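Local coordinates for fructuronate-tagaturonate epimerase UxaE from Cohnella laeviribosi in complex with 1 glycerol (Cohnella laeviribosi, PDB 6IL9), which catalyses the interconversion by epimerisation of fructuronate and tagaturonate, probably at the zinc site of its TIM barrel, at residues H24-T29 with N76-F81; Y19-H24 with F147-T152; D52-E57 with R72-R77. All blocks are in the same frame, centred on the assembly; numbering follows the deposited sequence.

Contact 1 of 3, residues H24-T29 with N76-F81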
loop_
_atom_site.group_PDB
_atom_site.type_symbol
_atom_site.label_atom_id
_atom_site.label_comp_id
_atom_site.label_asym_id
_atom_site.label_seq_id
_atom_site.Cartn_x
_atom_site.Cartn_y
_atom_site.Cartn_z
ATOM N N HIS A 24 24.244 -12.941 -7.185
ATOM C CA HIS A 24 23.816 -14.100 -6.416
ATOM C C HIS A 24 24.250 -15.366 -7.140
ATOM O O HIS A 24 24.723 -15.325 -8.280
ATOM C CB HIS A 24 22.303 -14.072 -6.175
ATOM C CG HIS A 24 21.869 -12.912 -5.338
ATOM N ND1 HIS A 24 21.541 -11.686 -5.877
ATOM C CD2 HIS A 24 21.767 -12.775 -3.994
ATOM C CE1 HIS A 24 21.238 -10.849 -4.901
ATOM N NE2 HIS A 24 21.363 -11.487 -3.749
ATOM N N GLU A 25 24.108 -16.499 -6.453
ATOM C CA GLU A 25 24.620 -17.761 -6.961
ATOM C C GLU A 25 23.734 -18.896 -6.472
ATOM O O GLU A 25 23.355 -18.928 -5.300
ATOM C CB GLU A 25 26.064 -17.976 -6.497
ATOM C CG GLU A 25 26.624 -19.356 -6.771
ATOM C CD GLU A 25 28.119 -19.318 -7.011
ATOM O OE1 GLU A 25 28.633 -20.200 -7.739
ATOM O OE2 GLU A 25 28.777 -18.398 -6.467
ATOM N N SER A 26 23.399 -19.814 -7.376
ATOM C CA SER A 26 22.649 -21.022 -7.035
ATOM C C SER A 26 23.324 -22.200 -7.722
ATOM O O SER A 26 23.253 -22.324 -8.949
ATOM C CB SER A 26 21.182 -20.915 -7.452
ATOM O OG SER A 26 20.487 -22.128 -7.194
ATOM N N GLU A 27 23.961 -23.062 -6.930
ATOM C CA GLU A 27 24.739 -24.201 -7.435
ATOM C C GLU A 27 25.830 -23.619 -8.333
ATOM O O GLU A 27 26.536 -22.691 -7.905
ATOM C CB GLU A 27 23.814 -25.221 -8.089
ATOM C CG GLU A 27 22.920 -25.961 -7.104
ATOM C CD GLU A 27 21.949 -26.904 -7.791
ATOM O OE1 GLU A 27 21.263 -26.466 -8.741
ATOM O OE2 GLU A 27 21.869 -28.083 -7.381
ATOM N N GLY A 28 25.995 -24.093 -9.561
ATOM C CA GLY A 28 27.053 -23.582 -10.405
ATOM C C GLY A 28 26.703 -22.386 -11.262
ATOM O O GLY A 28 27.501 -22.011 -12.126
ATOM N N THR A 29 25.543 -21.766 -11.057
ATOM C CA THR A 29 25.097 -20.647 -11.877
ATOM C C THR A 29 25.221 -19.342 -11.105
ATOM O O THR A 29 24.680 -19.217 -10.002
ATOM C CB THR A 29 23.649 -20.832 -12.335
ATOM O OG1 THR A 29 23.513 -22.082 -13.020
ATOM C CG2 THR A 29 23.237 -19.691 -13.274
ATOM N N ASN A 76 12.231 -17.214 -7.743
ATOM C CA ASN A 76 11.541 -17.620 -6.521
ATOM C C ASN A 76 11.955 -19.022 -6.093
ATOM O O ASN A 76 12.115 -19.294 -4.897
ATOM C CB ASN A 76 10.026 -17.583 -6.727
ATOM C CG ASN A 76 9.426 -16.183 -6.622
ATOM O OD1 ASN A 76 8.255 -16.005 -6.947
ATOM N ND2 ASN A 76 10.206 -15.201 -6.174
ATOM N N ARG A 77 12.121 -19.933 -7.060
ATOM C CA ARG A 77 12.452 -21.313 -6.720
ATOM C C ARG A 77 13.861 -21.437 -6.154
ATOM O O ARG A 77 14.099 -22.237 -5.241
ATOM C CB ARG A 77 12.288 -22.212 -7.944
ATOM C CG ARG A 77 12.797 -23.644 -7.719
ATOM C CD ARG A 77 12.317 -24.610 -8.798
ATOM N NE ARG A 77 12.604 -24.134 -10.151
ATOM C CZ ARG A 77 11.719 -23.520 -10.933
ATOM N NH1 ARG A 77 12.071 -23.117 -12.154
ATOM N NH2 ARG A 77 10.485 -23.303 -10.494
ATOM N N HIS A 78 14.808 -20.655 -6.670
ATOM C CA HIS A 78 16.202 -20.789 -6.276
ATOM C C HIS A 78 16.629 -19.808 -5.191
ATOM O O HIS A 78 17.672 -20.018 -4.562
ATOM C CB HIS A 78 17.109 -20.621 -7.502
ATOM C CG HIS A 78 16.893 -21.668 -8.553
ATOM N ND1 HIS A 78 17.706 -22.774 -8.680
ATOM C CD2 HIS A 78 15.948 -21.782 -9.517
ATOM C CE1 HIS A 78 17.273 -23.524 -9.678
ATOM N NE2 HIS A 78 16.210 -22.944 -10.205
ATOM N N PHE A 79 15.859 -18.750 -4.953
ATOM C CA PHE A 79 16.218 -17.720 -3.982
ATOM C C PHE A 79 14.990 -17.415 -3.136
ATOM O O PHE A 79 14.185 -16.535 -3.473
ATOM C CB PHE A 79 16.750 -16.474 -4.683
ATOM C CG PHE A 79 17.958 -16.737 -5.531
ATOM C CD1 PHE A 79 19.202 -16.892 -4.947
ATOM C CD2 PHE A 79 17.844 -16.848 -6.912
ATOM C CE1 PHE A 79 20.322 -17.137 -5.724
ATOM C CE2 PHE A 79 18.963 -17.096 -7.697
ATOM C CZ PHE A 79 20.203 -17.241 -7.097
ATOM N N PRO A 80 14.810 -18.134 -2.027
ATOM C CA PRO A 80 13.599 -17.941 -1.216
ATOM C C PRO A 80 13.394 -16.513 -0.722
ATOM O O PRO A 80 12.242 -16.118 -0.505
ATOM C CB PRO A 80 13.808 -18.923 -0.054
ATOM C CG PRO A 80 14.663 -20.013 -0.663
ATOM C CD PRO A 80 15.606 -19.295 -1.579
ATOM N N PHE A 81 14.458 -15.723 -0.537
ATOM C CA PHE A 81 14.246 -14.357 -0.061
ATOM C C PHE A 81 13.488 -13.493 -1.068
ATOM O O PHE A 81 13.011 -12.416 -0.690
ATOM C CB PHE A 81 15.578 -13.690 0.312
ATOM C CG PHE A 81 16.408 -13.263 -0.871
ATOM C CD1 PHE A 81 16.308 -11.971 -1.383
ATOM C CD2 PHE A 81 17.297 -14.146 -1.461
ATOM C CE1 PHE A 81 17.068 -11.574 -2.466
ATOM C CE2 PHE A 81 18.062 -13.759 -2.555
ATOM C CZ PHE A 81 17.953 -12.472 -3.057
#
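Ser26 and His78 share a hydrogen bond, which either could donate, between the end of strand 17-26 and the end of helix 69-78: Ser26 OG and His78 ND1 lie 3.2 Å apart, the hydroxyl near the plane of the imidazole at its edge. Beside this bond three rings gather into an aromatic cluster. The edge of the His24 ring is turned toward the face of Phe79 in an edge-to-face pair, planes at 65°, while Phe81 and His24 reach toward each other tip to tip, Phe81 CZ over one face of the imidazole, 3.6 Å from His24 NE2. The aliphatic parts fill in around Phe79, whose CE1 lies 3.7 Å from His24 CB and whose CZ lies 3.8 Å from Ser26 CB; the carbonyl O of Glu25 meets CE1 at the ring edge. Phe79 is the first residue to leave helical phi/psi. Farther out, Leu50 of helix 49-53 touches Ser26, His78 and Phe79, and a type II' turn from Ser26 to Thr29 leads into the next strand. With Glu53 bonded to NE2, His78 has a partner at each ring nitrogen, which limits flipping of the ring, and the nearby acid would tend to raise the basicity of the imidazole.

Contact 2 of 3, residues Y19-H24 with F147-T152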
loop_
_atom_site.group_PDB
_atom_site.type_symbol
_atom_site.label_atom_id
_atom_site.label_comp_id
_atom_site.label_asym_id
_atom_site.label_seq_id
_atom_site.Cartn_x
_atom_site.Cartn_y
_atom_site.Cartn_z
ATOM N N TYR A 19 24.380 -3.735 -11.230
ATOM C CA TYR A 19 23.882 -3.387 -9.910
ATOM C C TYR A 19 24.707 -4.147 -8.879
ATOM O O TYR A 19 24.681 -5.378 -8.871
ATOM C CB TYR A 19 22.398 -3.707 -9.795
ATOM C CG TYR A 19 21.546 -2.777 -10.643
ATOM C CD1 TYR A 19 21.281 -1.477 -10.226
ATOM C CD2 TYR A 19 21.033 -3.190 -11.867
ATOM C CE1 TYR A 19 20.510 -0.612 -11.009
ATOM C CE2 TYR A 19 20.256 -2.341 -12.652
ATOM C CZ TYR A 19 20.000 -1.053 -12.217
ATOM O OH TYR A 19 19.235 -0.206 -12.990
ATOM N N PRO A 20 25.479 -3.459 -8.032
ATOM C CA PRO A 20 26.542 -4.159 -7.301
ATOM C C PRO A 20 26.019 -5.139 -6.272
ATOM O O PRO A 20 26.691 -6.141 -5.995
ATOM C CB PRO A 20 27.336 -3.014 -6.657
ATOM C CG PRO A 20 26.362 -1.894 -6.545
ATOM C CD PRO A 20 25.451 -2.016 -7.740
ATOM N N ARG A 21 24.830 -4.907 -5.719
ATOM C CA ARG A 21 24.275 -5.810 -4.724
ATOM C C ARG A 21 23.458 -6.944 -5.335
ATOM O O ARG A 21 22.868 -7.735 -4.591
ATOM C CB ARG A 21 23.411 -5.021 -3.734
ATOM C CG ARG A 21 24.170 -3.974 -2.922
ATOM C CD ARG A 21 23.198 -3.191 -2.038
ATOM N NE ARG A 21 23.839 -2.177 -1.200
ATOM C CZ ARG A 21 24.087 -2.318 0.103
ATOM N NH1 ARG A 21 23.766 -3.440 0.738
ATOM N NH2 ARG A 21 24.659 -1.330 0.776
ATOM N N SER A 22 23.430 -7.067 -6.668
ATOM C CA SER A 22 22.574 -8.035 -7.336
ATOM C C SER A 22 23.255 -9.366 -7.618
ATOM O O SER A 22 22.622 -10.252 -8.202
ATOM C CB SER A 22 22.052 -7.460 -8.666
ATOM O OG SER A 22 23.105 -7.400 -9.625
ATOM N N ARG A 23 24.520 -9.532 -7.249
ATOM C CA ARG A 23 25.236 -10.760 -7.571
ATOM C C ARG A 23 24.798 -11.868 -6.623
ATOM O O ARG A 23 24.957 -11.745 -5.404
ATOM C CB ARG A 23 26.741 -10.537 -7.480
ATOM C CG ARG A 23 27.272 -9.650 -8.581
ATOM C CD ARG A 23 28.748 -9.386 -8.389
ATOM N NE ARG A 23 29.294 -8.561 -9.460
ATOM C CZ ARG A 23 29.496 -7.251 -9.367
ATOM N NH1 ARG A 23 29.192 -6.606 -8.247
ATOM N NH2 ARG A 23 30.002 -6.586 -10.400
ATOM N N HIS A 24 24.244 -12.941 -7.185
ATOM C CA HIS A 24 23.816 -14.100 -6.416
ATOM C C HIS A 24 24.250 -15.366 -7.140
ATOM O O HIS A 24 24.723 -15.325 -8.280
ATOM C CB HIS A 24 22.303 -14.072 -6.175
ATOM C CG HIS A 24 21.869 -12.912 -5.338
ATOM N ND1 HIS A 24 21.541 -11.686 -5.877
ATOM C CD2 HIS A 24 21.767 -12.775 -3.994
ATOM C CE1 HIS A 24 21.238 -10.849 -4.901
ATOM N NE2 HIS A 24 21.363 -11.487 -3.749
ATOM N N PHE A 147 15.988 -8.607 -5.098
ATOM C CA PHE A 147 17.120 -9.264 -5.745
ATOM C C PHE A 147 18.163 -8.237 -6.175
ATOM O O PHE A 147 19.358 -8.394 -5.898
ATOM C CB PHE A 147 16.625 -10.088 -6.940
ATOM C CG PHE A 147 17.682 -10.972 -7.568
ATOM C CD1 PHE A 147 17.955 -12.231 -7.054
ATOM C CD2 PHE A 147 18.374 -10.544 -8.688
ATOM C CE1 PHE A 147 18.922 -13.043 -7.637
ATOM C CE2 PHE A 147 19.346 -11.351 -9.275
ATOM C CZ PHE A 147 19.612 -12.601 -8.748
ATOM N N GLN A 148 17.717 -7.162 -6.829
ATOM C CA GLN A 148 18.625 -6.105 -7.265
ATOM C C GLN A 148 19.438 -5.540 -6.110
ATOM O O GLN A 148 20.637 -5.272 -6.257
ATOM C CB GLN A 148 17.832 -4.987 -7.928
ATOM C CG GLN A 148 18.687 -3.811 -8.363
ATOM C CD GLN A 148 17.867 -2.719 -9.010
ATOM O OE1 GLN A 148 16.969 -2.992 -9.809
ATOM N NE2 GLN A 148 18.172 -1.479 -8.673
ATOM N N GLU A 149 18.799 -5.337 -4.961
ATOM C CA GLU A 149 19.424 -4.709 -3.809
ATOM C C GLU A 149 20.014 -5.703 -2.824
ATOM O O GLU A 149 20.555 -5.280 -1.793
ATOM C CB GLU A 149 18.405 -3.829 -3.079
ATOM C CG GLU A 149 17.871 -2.692 -3.912
ATOM C CD GLU A 149 18.934 -1.658 -4.229
ATOM O OE1 GLU A 149 19.859 -1.477 -3.402
ATOM O OE2 GLU A 149 18.844 -1.039 -5.307
ATOM N N GLY A 150 19.924 -6.999 -3.108
ATOM C CA GLY A 150 20.460 -8.000 -2.203
ATOM C C GLY A 150 19.863 -7.908 -0.818
ATOM O O GLY A 150 20.585 -8.024 0.182
ATOM N N TYR A 151 18.561 -7.664 -0.739
ATOM C CA TYR A 151 17.862 -7.489 0.532
ATOM C C TYR A 151 17.209 -8.817 0.878
ATOM O O TYR A 151 16.194 -9.191 0.287
ATOM C CB TYR A 151 16.832 -6.375 0.418
ATOM C CG TYR A 151 16.052 -6.101 1.687
ATOM C CD1 TYR A 151 16.550 -5.232 2.647
ATOM C CD2 TYR A 151 14.800 -6.670 1.890
ATOM C CE1 TYR A 151 15.833 -4.959 3.804
ATOM C CE2 TYR A 151 14.065 -6.403 3.047
ATOM C CZ TYR A 151 14.594 -5.542 3.993
ATOM O OH TYR A 151 13.880 -5.272 5.139
ATOM N N THR A 152 17.794 -9.530 1.842
ATOM C CA THR A 152 17.369 -10.885 2.163
ATOM C C THR A 152 16.527 -10.964 3.426
ATOM O O THR A 152 16.154 -12.069 3.832
ATOM C CB THR A 152 18.592 -11.801 2.311
ATOM O OG1 THR A 152 19.349 -11.399 3.462
ATOM C CG2 THR A 152 19.473 -11.715 1.080
HETATM O O HOH W 1 22.701 -3.124 -6.391
HETATM O O HOH W 2 23.070 -6.153 0.121
HETATM O O HOH W 3 22.304 -10.496 -0.986
#
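The Tyr19 ring carries the amide of Gln148 on one face, CD 3.8 Å above the plane and over the centre, with the two planes 25° apart. A Schellman motif closes helix 135-149 at this point, and the contact joins that helix of the TIM barrel to the edge strand 17-26 of the five-stranded antiparallel sheet. Gln148 NE2 lies over the same face of Tyr19, and Gln148 CG adds a CH-pi contact. With CG anti to the backbone N (chi1 178°) and the chain extended beyond it, Gln148 can lay its amide on the ring; Gln148 OE1 is hydrogen-bonded to Lys40 and Tyr19 OH to Glu469. The second pair of flat groups is His24 and Phe147. His24 ND1 sits over one face of the Phe147 ring, offset toward its rim, and the planes meet at 36°, while Phe147 O and Gly150 CA lie at the edge of the imidazole. Gly150 has positive phi, and a CB on it would clash with Arg21 O, so this close approach of the two backbones probably requires a glycine. The helix end is met through carbonyl oxygens: Ser22 CA makes a CA-H...O contact with Phe147 O, and Arg21 CD packs 3.4 Å from Glu149 O. Glu149 itself turns its carboxylate to Arg112 and Gln109. Waters supply the hydrogen bonding across the contact, one between Arg21 N and Gln148 O, another between Arg21 NH1 and Gly150 O, a third between His24 NE2 and the same oxygen. Within 19-24, His24 ND1 bonds weakly to Ser22 O, and Ser22 OG donates to Tyr19 O at 2.7 Å.

Contact 3 of 3, residues D52-E57 with R72-R77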
loop_
_atom_site.group_PDB
_atom_site.type_symbol
_atom_site.label_atom_id
_atom_site.label_comp_id
_atom_site.label_asym_id
_atom_site.label_seq_id
_atom_site.Cartn_x
_atom_site.Cartn_y
_atom_site.Cartn_z
ATOM N N ASP A 52 19.645 -23.164 -16.745
ATOM C CA ASP A 52 18.802 -23.838 -17.728
ATOM C C ASP A 52 17.370 -23.333 -17.674
ATOM O O ASP A 52 16.696 -23.250 -18.708
ATOM C CB ASP A 52 18.837 -25.350 -17.499
ATOM C CG ASP A 52 20.234 -25.923 -17.600
ATOM O OD1 ASP A 52 21.052 -25.377 -18.368
ATOM O OD2 ASP A 52 20.515 -26.926 -16.913
ATOM N N GLU A 53 16.885 -22.993 -16.475
ATOM C CA GLU A 53 15.479 -22.648 -16.302
ATOM C C GLU A 53 15.186 -21.201 -16.677
ATOM O O GLU A 53 14.075 -20.896 -17.125
ATOM C CB GLU A 53 15.052 -22.930 -14.859
ATOM C CG GLU A 53 14.984 -24.423 -14.538
ATOM C CD GLU A 53 15.024 -24.727 -13.050
ATOM O OE1 GLU A 53 14.759 -23.814 -12.237
ATOM O OE2 GLU A 53 15.332 -25.889 -12.696
ATOM N N LEU A 54 16.153 -20.308 -16.512
ATOM C CA LEU A 54 15.966 -18.940 -16.975
ATOM C C LEU A 54 15.797 -18.907 -18.489
ATOM O O LEU A 54 16.446 -19.658 -19.224
ATOM C CB LEU A 54 17.147 -18.070 -16.556
ATOM C CG LEU A 54 17.258 -17.822 -15.053
ATOM C CD1 LEU A 54 18.645 -17.290 -14.704
ATOM C CD2 LEU A 54 16.166 -16.852 -14.614
ATOM N N ARG A 55 14.901 -18.044 -18.948
ATOM C CA ARG A 55 14.653 -17.835 -20.366
ATOM C C ARG A 55 15.377 -16.569 -20.805
ATOM O O ARG A 55 15.161 -15.493 -20.234
ATOM C CB ARG A 55 13.153 -17.733 -20.647
ATOM C CG ARG A 55 12.793 -17.680 -22.124
ATOM C CD ARG A 55 11.451 -18.363 -22.397
ATOM N NE ARG A 55 10.599 -17.569 -23.279
ATOM C CZ ARG A 55 9.605 -18.067 -24.008
ATOM N NH1 ARG A 55 8.881 -17.267 -24.782
ATOM N NH2 ARG A 55 9.336 -19.365 -23.967
ATOM N N GLY A 56 16.237 -16.701 -21.807
ATOM C CA GLY A 56 16.950 -15.552 -22.318
ATOM C C GLY A 56 17.711 -15.911 -23.574
ATOM O O GLY A 56 17.564 -17.006 -24.117
ATOM N N GLU A 57 18.522 -14.964 -24.031
ATOM C CA GLU A 57 19.376 -15.154 -25.198
ATOM C C GLU A 57 20.802 -15.449 -24.760
ATOM O O GLU A 57 21.325 -14.805 -23.844
ATOM C CB GLU A 57 19.353 -13.919 -26.096
ATOM C CG GLU A 57 17.964 -13.469 -26.443
ATOM C CD GLU A 57 17.828 -13.084 -27.894
ATOM O OE1 GLU A 57 17.236 -12.020 -28.167
ATOM O OE2 GLU A 57 18.307 -13.847 -28.760
ATOM N N ARG A 72 10.833 -14.471 -12.949
ATOM C CA ARG A 72 10.660 -14.213 -11.522
ATOM C C ARG A 72 10.303 -15.494 -10.782
ATOM O O ARG A 72 10.775 -15.726 -9.663
ATOM C CB ARG A 72 9.585 -13.146 -11.294
ATOM C CG ARG A 72 9.536 -12.621 -9.869
ATOM C CD ARG A 72 8.500 -13.377 -9.015
ATOM N NE ARG A 72 7.144 -12.972 -9.361
ATOM C CZ ARG A 72 6.047 -13.390 -8.740
ATOM N NH1 ARG A 72 6.135 -14.246 -7.730
ATOM N NH2 ARG A 72 4.863 -12.948 -9.133
ATOM N N LEU A 73 9.480 -16.343 -11.394
ATOM C CA LEU A 73 9.125 -17.599 -10.743
ATOM C C LEU A 73 10.341 -18.506 -10.625
ATOM O O LEU A 73 10.504 -19.211 -9.625
ATOM C CB LEU A 73 7.996 -18.286 -11.510
ATOM C CG LEU A 73 6.713 -17.462 -11.654
ATOM C CD1 LEU A 73 5.678 -18.180 -12.502
ATOM C CD2 LEU A 73 6.144 -17.151 -10.279
ATOM N N VAL A 74 11.224 -18.474 -11.625
ATOM C CA VAL A 74 12.478 -19.217 -11.532
ATOM C C VAL A 74 13.325 -18.691 -10.377
ATOM O O VAL A 74 13.868 -19.464 -9.575
ATOM C CB VAL A 74 13.235 -19.147 -12.868
ATOM C CG1 VAL A 74 14.546 -19.900 -12.762
ATOM C CG2 VAL A 74 12.362 -19.683 -13.989
ATOM N N LEU A 75 13.440 -17.365 -10.256
ATOM C CA LEU A 75 14.201 -16.812 -9.138
ATOM C C LEU A 75 13.568 -17.197 -7.804
ATOM O O LEU A 75 14.278 -17.487 -6.834
ATOM C CB LEU A 75 14.304 -15.288 -9.258
ATOM C CG LEU A 75 15.167 -14.685 -10.368
ATOM C CD1 LEU A 75 15.333 -13.186 -10.127
ATOM C CD2 LEU A 75 16.521 -15.356 -10.446
ATOM N N ASN A 76 12.231 -17.214 -7.743
ATOM C CA ASN A 76 11.541 -17.620 -6.521
ATOM C C ASN A 76 11.955 -19.022 -6.093
ATOM O O ASN A 76 12.115 -19.294 -4.897
ATOM C CB ASN A 76 10.026 -17.583 -6.727
ATOM C CG ASN A 76 9.426 -16.183 -6.622
ATOM O OD1 ASN A 76 8.255 -16.005 -6.947
ATOM N ND2 ASN A 76 10.206 -15.201 -6.174
ATOM N N ARG A 77 12.121 -19.933 -7.060
ATOM C CA ARG A 77 12.452 -21.313 -6.720
ATOM C C ARG A 77 13.861 -21.437 -6.154
ATOM O O ARG A 77 14.099 -22.237 -5.241
ATOM C CB ARG A 77 12.288 -22.212 -7.944
ATOM C CG ARG A 77 12.797 -23.644 -7.719
ATOM C CD ARG A 77 12.317 -24.610 -8.798
ATOM N NE ARG A 77 12.604 -24.134 -10.151
ATOM C CZ ARG A 77 11.719 -23.520 -10.933
ATOM N NH1 ARG A 77 12.071 -23.117 -12.154
ATOM N NH2 ARG A 77 10.485 -23.303 -10.494
HETATM O O HOH W 4 14.756 -26.477 -10.162
#
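Glu53 and Arg77 form a salt bridge in which one oxygen takes two donors. Arg77 NH1 reaches Glu53 OE1 at 2.8 Å and Arg77 NE reaches the same atom at 3.0 Å, a side-on grip that ties helix 49-53 to helix 69-78. The two helices pack by the five-stranded antiparallel sheet that adjoins the TIM barrel, and its strands 57-59 and 62-66 lie between them in the chain. The oxygen lies in the guanidinium plane, yet both nitrogens approach it from one face of the carboxylate, whose plane is turned 59° from that of the guanidinium. Arg77 bends at its third torsion (chi3 52°), which places NE within reach of the acid. The neighbouring His78 also bonds to OE1 through NE2, and a water donates to Glu53 OE2 while bonding weakly to Arg77 NE; Arg77, His78 and the water together would probably favour the ionised acid. An alanine in place of Glu53 would probably leave the guanidinium of Arg77 and NE2 of His78 without their acidic partner, and Arg77 freer to turn. Beneath the polar layer the packing is apolar. Val74 CG1 is shared, lying 3.7 Å from Glu53 CB and 3.9 Å from Leu54 CD2, and Leu54 and Leu75 extend the cluster to Leu42 of strand 39-45. On the helix itself Arg72, salt-bridged to Asp140 of helix 135-149, also bonds along the turn, its NH1 donating to Asn76 OD1 in the amide plane at 2.9 Å.

Taken together, the three contacts show how chemistry follows position. Contact 2 is buried and brings strand 17-26 against the end of helix 135-149, relying on a ring-amide stack, an oblique ring pair and bridging waters. Contact 1, at the surface, holds the same strand against helix 69-78 through rings and one direct polar bond; contact 3, largely buried but with a charged rim, joins that helix to helix 49-53. His24 belongs to contacts 1 and 2, and Phe147 touches both Phe79 and Phe81, making one continuous aromatic group. Contacts 1 and 3 meet at the probable hydrogen bond between His78 and Glu53, and Leu75 touches Phe147 to connect contacts 2 and 3.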